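Local coordinates for protein second substrate binding domain of putative amino acid ABC transporter (Streptococcus pneumoniae, PDB 4OEN) that probably binds an amino acid outside the membrane and presents it to an ABC transporter, as a type II periplasmic-type binding domain, at residues Ala14-Gln19 against Glu84-Ala89; Ser142-Ser147 against Gly151-Val156; Val162-Ile167 against Leu173-Ser178. All blocks are in the same frame, centred on the assembly; numbering follows the deposited sequence.

Contact 1: residues Ala14-Gln19 against Glu84-Ala89; sequences APFVFQ and ESYYTA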
# COMPACT_ATOMS: atom_id res chain seq x y z
N ALA A 14 -5.78 5.02 2.15
CA ALA A 14 -6.54 3.92 1.57
C ALA A 14 -5.65 3.18 0.58
O ALA A 14 -4.89 3.82 -0.15
CB ALA A 14 -7.81 4.45 0.87
N PRO A 15 -5.76 1.84 0.52
CA PRO A 15 -6.68 0.94 1.23
C PRO A 15 -6.18 0.40 2.56
O PRO A 15 -6.87 -0.44 3.14
CB PRO A 15 -6.83 -0.22 0.24
CG PRO A 15 -5.43 -0.32 -0.36
CD PRO A 15 -4.97 1.12 -0.49
N PHE A 16 -5.03 0.86 3.05
CA PHE A 16 -4.51 0.34 4.31
C PHE A 16 -5.27 0.85 5.53
O PHE A 16 -5.58 0.08 6.45
CB PHE A 16 -3.01 0.68 4.42
CG PHE A 16 -2.20 0.05 3.34
CD1 PHE A 16 -1.82 -1.28 3.44
CD2 PHE A 16 -1.87 0.76 2.20
CE1 PHE A 16 -1.10 -1.89 2.43
CE2 PHE A 16 -1.14 0.16 1.18
CZ PHE A 16 -0.75 -1.17 1.30
N VAL A 17 -5.61 2.13 5.54
CA VAL A 17 -6.37 2.68 6.65
C VAL A 17 -7.06 3.93 6.16
O VAL A 17 -6.44 4.80 5.53
CB VAL A 17 -5.46 2.95 7.89
CG1 VAL A 17 -4.25 3.84 7.53
CG2 VAL A 17 -6.27 3.57 9.04
N PHE A 18 -8.37 3.99 6.41
CA PHE A 18 -9.17 5.13 6.01
C PHE A 18 -10.50 5.13 6.74
O PHE A 18 -10.89 4.13 7.35
CB PHE A 18 -9.38 5.14 4.48
CG PHE A 18 -10.06 3.90 3.96
CD1 PHE A 18 -11.40 3.93 3.62
CD2 PHE A 18 -9.35 2.72 3.79
CE1 PHE A 18 -12.03 2.79 3.14
CE2 PHE A 18 -9.97 1.58 3.31
CZ PHE A 18 -11.31 1.62 2.98
N GLN A 19 -11.17 6.27 6.71
CA GLN A 19 -12.46 6.43 7.37
C GLN A 19 -13.60 5.97 6.45
O GLN A 19 -13.66 6.36 5.28
CB GLN A 19 -12.65 7.90 7.78
CG GLN A 19 -13.50 8.12 9.01
CD GLN A 19 -13.58 9.60 9.39
OE1 GLN A 19 -12.93 10.45 8.78
NE2 GLN A 19 -14.39 9.91 10.39
N GLU A 84 7.51 -9.38 9.88
CA GLU A 84 7.51 -9.94 8.54
C GLU A 84 6.62 -9.09 7.66
O GLU A 84 5.66 -8.50 8.15
CB GLU A 84 7.01 -11.39 8.55
CG GLU A 84 7.89 -12.34 9.32
CD GLU A 84 9.07 -12.82 8.50
OE1 GLU A 84 9.11 -12.51 7.29
OE2 GLU A 84 9.95 -13.50 9.06
N SER A 85 6.94 -9.02 6.37
CA SER A 85 6.10 -8.29 5.43
C SER A 85 4.72 -8.91 5.33
O SER A 85 4.60 -10.13 5.21
CB SER A 85 6.75 -8.26 4.05
OG SER A 85 5.93 -7.55 3.13
N TYR A 86 3.68 -8.08 5.34
CA TYR A 86 2.34 -8.58 5.07
C TYR A 86 1.84 -8.16 3.70
O TYR A 86 0.73 -8.53 3.31
CB TYR A 86 1.35 -8.15 6.16
CG TYR A 86 1.11 -6.66 6.31
CD1 TYR A 86 0.16 -6.00 5.54
CD2 TYR A 86 1.80 -5.93 7.26
CE1 TYR A 86 -0.06 -4.63 5.70
CE2 TYR A 86 1.58 -4.56 7.42
CZ TYR A 86 0.65 -3.92 6.64
OH TYR A 86 0.42 -2.56 6.79
N TYR A 87 2.65 -7.41 2.97
CA TYR A 87 2.23 -6.95 1.64
C TYR A 87 3.42 -6.46 0.85
O TYR A 87 4.14 -5.57 1.30
CB TYR A 87 1.18 -5.84 1.75
CG TYR A 87 0.60 -5.46 0.41
CD1 TYR A 87 -0.30 -6.31 -0.24
CD2 TYR A 87 0.94 -4.26 -0.21
CE1 TYR A 87 -0.83 -5.97 -1.46
CE2 TYR A 87 0.40 -3.91 -1.44
CZ TYR A 87 -0.48 -4.77 -2.05
OH TYR A 87 -1.03 -4.45 -3.28
N THR A 88 3.62 -7.04 -0.33
CA THR A 88 4.65 -6.56 -1.24
C THR A 88 4.06 -5.49 -2.12
O THR A 88 3.13 -5.76 -2.89
CB THR A 88 5.22 -7.68 -2.11
OG1 THR A 88 5.80 -8.68 -1.27
CG2 THR A 88 6.29 -7.12 -3.07
N ALA A 89 4.62 -4.29 -2.01
CA ALA A 89 4.13 -3.13 -2.74
C ALA A 89 4.76 -3.08 -4.12
O ALA A 89 5.97 -3.18 -4.25
CB ALA A 89 4.43 -1.86 -1.98
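Ser85 OG accepts a hydrogen bond from the backbone N of Tyr87, the residue that receives the edge of the Phe16 ring; the bond is 3.3 Å long at 144° and makes an ST turn. Glu184 OE1 is hydrogen-bonded to the same hydroxyl and Thr185 O weakly so, and thus two bonds and one weak one converge on Ser85 OG where the chain leads into strand 87-96. In this periplasmic binding protein type II fold, strands 87-96 and 180-190 run antiparallel, consistent with the pair that joins the two lobes of such proteins.

Across the contact the evidence is aromatic. The rings of Phe16 and Tyr87 form an offset edge-to-face (T-shaped) pair, their centroids 5.7 Å apart and their planes at 71°. The leading atom is Phe16 CZ, which comes to 4.0 Å from Tyr87 CE2. Tyr87 CG lies anti to the backbone N (chi1 -173°), which swings the ring out toward Phe16. Tyr86 adds a looser contact: its OH is 4.2 Å from Phe16 CD1 and makes a weak hydrogen bond to Asp29 OD1.

The peptide bond between Ala14 and Pro15 is cis, and Pro161 of helix 160-168 touches both Phe16 and Tyr87. With just 122 Å² buried between the segments, the meeting is narrow but set deep in the protein. Its closest approach puts Tyr87 CD2 3.8 Å from Phe16 CZ, near the plane of the phenylalanine ring.

Contact 2: residues Ser142-Ser147 against Gly151-Val156; sequences SSMYDS and GAIDAV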
# COMPACT_ATOMS: atom_id res chain seq x y z
N SER A 142 -5.74 12.97 -9.52
CA SER A 142 -6.99 13.35 -10.19
C SER A 142 -6.76 13.82 -11.62
O SER A 142 -7.48 13.42 -12.54
CB SER A 142 -7.71 14.44 -9.40
OG SER A 142 -8.02 13.99 -8.10
N SER A 143 -5.74 14.65 -11.82
CA SER A 143 -5.45 15.18 -13.13
C SER A 143 -5.00 14.04 -14.03
O SER A 143 -5.38 13.97 -15.20
CB SER A 143 -4.38 16.26 -13.06
OG SER A 143 -4.19 16.88 -14.32
N MET A 144 -4.19 13.15 -13.47
CA MET A 144 -3.67 12.02 -14.22
C MET A 144 -4.79 11.10 -14.70
O MET A 144 -4.81 10.71 -15.87
CB MET A 144 -2.68 11.23 -13.38
CG MET A 144 -2.06 10.06 -14.15
SD MET A 144 -0.77 9.20 -13.23
CE MET A 144 -1.74 8.34 -11.98
N TYR A 145 -5.70 10.74 -13.81
CA TYR A 145 -6.77 9.83 -14.21
C TYR A 145 -7.81 10.52 -15.10
O TYR A 145 -8.46 9.86 -15.92
CB TYR A 145 -7.41 9.19 -12.97
CG TYR A 145 -6.52 8.09 -12.41
CD1 TYR A 145 -6.42 6.86 -13.05
CD2 TYR A 145 -5.75 8.30 -11.27
CE1 TYR A 145 -5.59 5.87 -12.57
CE2 TYR A 145 -4.91 7.30 -10.78
CZ TYR A 145 -4.83 6.09 -11.44
OH TYR A 145 -4.01 5.09 -10.96
N ASP A 146 -7.94 11.84 -14.99
CA ASP A 146 -8.78 12.58 -15.92
C ASP A 146 -8.22 12.47 -17.33
O ASP A 146 -8.95 12.25 -18.29
CB ASP A 146 -8.89 14.05 -15.51
CG ASP A 146 -9.81 14.26 -14.33
OD1 ASP A 146 -10.40 13.27 -13.85
OD2 ASP A 146 -9.95 15.42 -13.89
N SER A 147 -6.90 12.62 -17.43
CA SER A 147 -6.23 12.52 -18.70
C SER A 147 -6.36 11.11 -19.29
O SER A 147 -6.58 10.96 -20.49
CB SER A 147 -4.75 12.91 -18.54
OG SER A 147 -4.07 12.86 -19.78
N GLY A 151 -8.46 9.97 -22.91
CA GLY A 151 -7.64 9.34 -23.94
C GLY A 151 -6.44 10.19 -24.30
O GLY A 151 -5.73 9.91 -25.28
N ALA A 152 -6.19 11.22 -23.50
CA ALA A 152 -5.07 12.13 -23.75
C ALA A 152 -3.73 11.42 -23.48
O ALA A 152 -2.71 11.74 -24.10
CB ALA A 152 -5.19 13.38 -22.89
N ILE A 153 -3.74 10.51 -22.52
CA ILE A 153 -2.65 9.56 -22.34
C ILE A 153 -3.20 8.15 -22.56
O ILE A 153 -4.40 7.92 -22.47
CB ILE A 153 -2.00 9.68 -20.96
CG1 ILE A 153 -3.05 9.57 -19.86
CG2 ILE A 153 -1.28 11.04 -20.84
CD1 ILE A 153 -2.50 9.54 -18.45
N ASP A 154 -2.30 7.21 -22.84
CA ASP A 154 -2.69 5.84 -23.17
C ASP A 154 -2.68 4.88 -21.98
O ASP A 154 -3.28 3.81 -22.02
CB ASP A 154 -1.75 5.32 -24.25
CG ASP A 154 -1.82 6.15 -25.51
OD1 ASP A 154 -2.87 6.08 -26.19
OD2 ASP A 154 -0.86 6.89 -25.81
N ALA A 155 -1.99 5.27 -20.92
CA ALA A 155 -1.80 4.42 -19.75
C ALA A 155 -1.31 5.28 -18.61
O ALA A 155 -0.90 6.44 -18.83
CB ALA A 155 -0.79 3.31 -20.04
N VAL A 156 -1.39 4.72 -17.40
CA VAL A 156 -0.75 5.32 -16.24
C VAL A 156 0.12 4.28 -15.57
O VAL A 156 -0.04 3.07 -15.77
CB VAL A 156 -1.76 5.83 -15.19
CG1 VAL A 156 -2.73 6.83 -15.80
CG2 VAL A 156 -2.53 4.65 -14.56
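Ser147 O, with Gly151 N and Ala152 N, carries the polar part of this contact, a Schellman motif that ends helix 141-150. Ser147 O accepts two weak backbone bonds, from Ala152 N at 3.0 Å (133°) and from Gly151 N at 3.2 Å (125°), and is also hydrogen-bonded to Thr150 OG1. The positive phi of Gly151 marks the residue where the chain leaves the helix.

Contacts of oxygen with carbon form a second group. Ser147 OG rests against Ala152 CB at 3.3 Å and against Ile153 CG1 at 3.4 Å, while Ile153 CD1 reaches back to Met144 O at 3.7 Å.

Packing of carbon and sulfur on carbon lies further along. Met144 CG, anti to the backbone N (chi1 -177°), comes to 3.7 Å from Val156 CG1, and the bend at chi3 turns CE toward Val156 CB. The other branch, Val156 CG2, meets Tyr145 CE1 at 3.8 Å; the hydroxyl of that tyrosine is hydrogen-bonded to Asp158 OD2.

Phe138 of strand 134-138 packs on Met144 and Ser147. Helix 141-150 thus forms the link of a beta-alpha-beta crossover from strand 134-138 to strand 155-159, which lie parallel on either side of strand 111-115.

Contact 3: residues Val162-Ile167 against Leu173-Ser178; sequences VLKYSI and LKTPIS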
# COMPACT_ATOMS: atom_id res chain seq x y z
N VAL A 162 -3.26 1.06 -4.67
CA VAL A 162 -4.15 2.18 -4.95
C VAL A 162 -5.00 1.89 -6.18
O VAL A 162 -6.23 2.06 -6.17
CB VAL A 162 -3.35 3.49 -5.16
CG1 VAL A 162 -4.25 4.60 -5.70
CG2 VAL A 162 -2.71 3.92 -3.85
N LEU A 163 -4.34 1.42 -7.22
CA LEU A 163 -5.04 1.07 -8.45
C LEU A 163 -6.00 -0.09 -8.23
O LEU A 163 -7.15 -0.02 -8.67
CB LEU A 163 -4.05 0.72 -9.55
CG LEU A 163 -3.92 1.74 -10.68
CD1 LEU A 163 -2.80 1.33 -11.63
CD2 LEU A 163 -5.26 1.87 -11.41
N LYS A 164 -5.57 -1.15 -7.54
CA LYS A 164 -6.44 -2.31 -7.31
C LYS A 164 -7.63 -1.95 -6.42
O LYS A 164 -8.73 -2.46 -6.60
CB LYS A 164 -5.66 -3.46 -6.68
CG LYS A 164 -4.67 -4.16 -7.61
CD LYS A 164 -5.33 -5.27 -8.41
CE LYS A 164 -4.29 -6.10 -9.16
NZ LYS A 164 -3.41 -6.89 -8.25
N TYR A 165 -7.41 -1.06 -5.45
CA TYR A 165 -8.52 -0.64 -4.59
C TYR A 165 -9.56 0.09 -5.42
O TYR A 165 -10.75 -0.14 -5.29
CB TYR A 165 -8.02 0.25 -3.44
CG TYR A 165 -9.12 0.80 -2.57
CD1 TYR A 165 -9.97 -0.04 -1.89
CD2 TYR A 165 -9.31 2.18 -2.43
CE1 TYR A 165 -10.99 0.45 -1.09
CE2 TYR A 165 -10.33 2.69 -1.64
CZ TYR A 165 -11.17 1.81 -0.97
OH TYR A 165 -12.19 2.27 -0.17
N SER A 166 -9.08 0.97 -6.29
CA SER A 166 -9.98 1.74 -7.14
C SER A 166 -10.77 0.83 -8.08
O SER A 166 -11.97 1.02 -8.27
CB SER A 166 -9.21 2.80 -7.93
OG SER A 166 -8.30 2.22 -8.85
N ILE A 167 -10.09 -0.17 -8.64
CA ILE A 167 -10.75 -1.12 -9.52
C ILE A 167 -11.76 -1.97 -8.73
O ILE A 167 -12.88 -2.23 -9.19
CB ILE A 167 -9.72 -2.02 -10.24
CG1 ILE A 167 -8.91 -1.19 -11.24
CG2 ILE A 167 -10.42 -3.19 -10.94
CD1 ILE A 167 -7.75 -1.91 -11.88
N LEU A 173 -10.98 0.25 -14.89
CA LEU A 173 -9.59 0.20 -15.33
C LEU A 173 -9.12 -1.24 -15.25
O LEU A 173 -9.77 -2.07 -14.62
CB LEU A 173 -8.69 1.11 -14.47
CG LEU A 173 -9.13 2.57 -14.46
CD1 LEU A 173 -8.31 3.37 -13.47
CD2 LEU A 173 -9.00 3.14 -15.85
N LYS A 174 -7.98 -1.53 -15.87
CA LYS A 174 -7.43 -2.87 -15.80
C LYS A 174 -5.91 -2.82 -15.70
O LYS A 174 -5.29 -1.78 -15.98
CB LYS A 174 -7.89 -3.70 -17.00
CG LYS A 174 -7.41 -3.17 -18.32
CD LYS A 174 -7.95 -4.05 -19.44
CE LYS A 174 -7.43 -3.61 -20.80
NZ LYS A 174 -7.98 -4.52 -21.86
N THR A 175 -5.33 -3.93 -15.28
CA THR A 175 -3.90 -4.05 -15.06
C THR A 175 -3.39 -5.25 -15.85
O THR A 175 -3.34 -6.37 -15.33
CB THR A 175 -3.56 -4.20 -13.57
OG1 THR A 175 -4.36 -5.25 -13.02
CG2 THR A 175 -3.88 -2.90 -12.82
N PRO A 176 -3.04 -5.03 -17.12
CA PRO A 176 -2.71 -6.13 -18.02
C PRO A 176 -1.31 -6.72 -17.83
O PRO A 176 -1.01 -7.78 -18.42
CB PRO A 176 -2.85 -5.49 -19.40
CG PRO A 176 -2.51 -4.05 -19.17
CD PRO A 176 -3.07 -3.73 -17.81
N ILE A 177 -0.47 -6.04 -17.05
CA ILE A 177 0.91 -6.48 -16.82
C ILE A 177 1.21 -6.61 -15.33
O ILE A 177 0.88 -5.70 -14.55
CB ILE A 177 1.92 -5.50 -17.44
CG1 ILE A 177 1.57 -5.20 -18.90
CG2 ILE A 177 3.34 -6.05 -17.33
CD1 ILE A 177 2.23 -3.92 -19.43
N SER A 178 1.82 -7.72 -14.92
CA SER A 178 2.17 -7.88 -13.51
C SER A 178 3.04 -6.72 -13.03
O SER A 178 3.82 -6.16 -13.80
CB SER A 178 2.90 -9.20 -13.26
OG SER A 178 4.20 -9.18 -13.81
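Ile167 meets Leu173 most closely through its terminal methyl: CD1 of Ile167 lies 3.4 Å from the carbonyl O of Leu173, a van der Waals contact at the start of strand 173-174. The two side chains cross at about a right angle, with Ile167 CG1 4.0 Å from Leu173 CB. The same Ile167 CD1 also reaches Thr175 CG2 at 4.1 Å. One helical turn earlier, Leu163 CD2 touches Leu173 CD1 at 4.0 Å. Beside it, Lys164 passes its CE by Thr175 OG1, also at 4.0 Å and again nearly perpendicular.

The next shell explains these positions. The helical bond from Ile167 N to Leu163 O, 2.9 Å long, sets the two apolar residues one turn apart on the helix face turned to the strand. Ile167 CG1 stands anti to its carbonyl carbon (chi1 -68°), and the extended chain beyond it carries CD1 out between the Leu173 carbonyl and Thr175 CG2. In the conformer described, Lys164 bends at chi2 and chi4 and its NZ forms a salt bridge with Glu160 OE2 in the preceding turn.

On the strand side, Lys174 pairs through its backbone with Val95 of strand 87-96, and its NZ bonds to the backbone oxygens of Glu97 and Ser99. Ile92 of that strand packs on Leu163 and Thr175, while Tyr145 of helix 141-150 touches Leu163 and Leu173.

Some 262 Å² is buried in all, largely by aliphatic groups; between the segments, Leu173 O and Thr175 OG1 meet carbon alone. With no polar bond between helix and strand segments, this is consistent with a joint held mainly by van der Waals contact, both lysine ammonium groups finding polar partners outside it.

Overall arrangement
From the N terminus the three contacts close in series, with none nested in or crossing another. Contact 1 spans 64 intervening residues and brings an early loop to strand 87-96. Contact 2 closes a tight connection from helix 141-150 to strand 155-159, which pairs with strand 87-96. The chain then passes directly into helix 160-168, and contact 3 folds it back onto strand 173-174, another neighbour of strand 87-96. Contact 3 touches both others: Tyr165 ties helix 160-168 to the early loop through Ala14, Pro15 and Phe18, and helix 141-150 packs against it through Tyr145. Contacts 1 and 2 stay about 11 Å apart at their nearest atoms, related through the shared sheet.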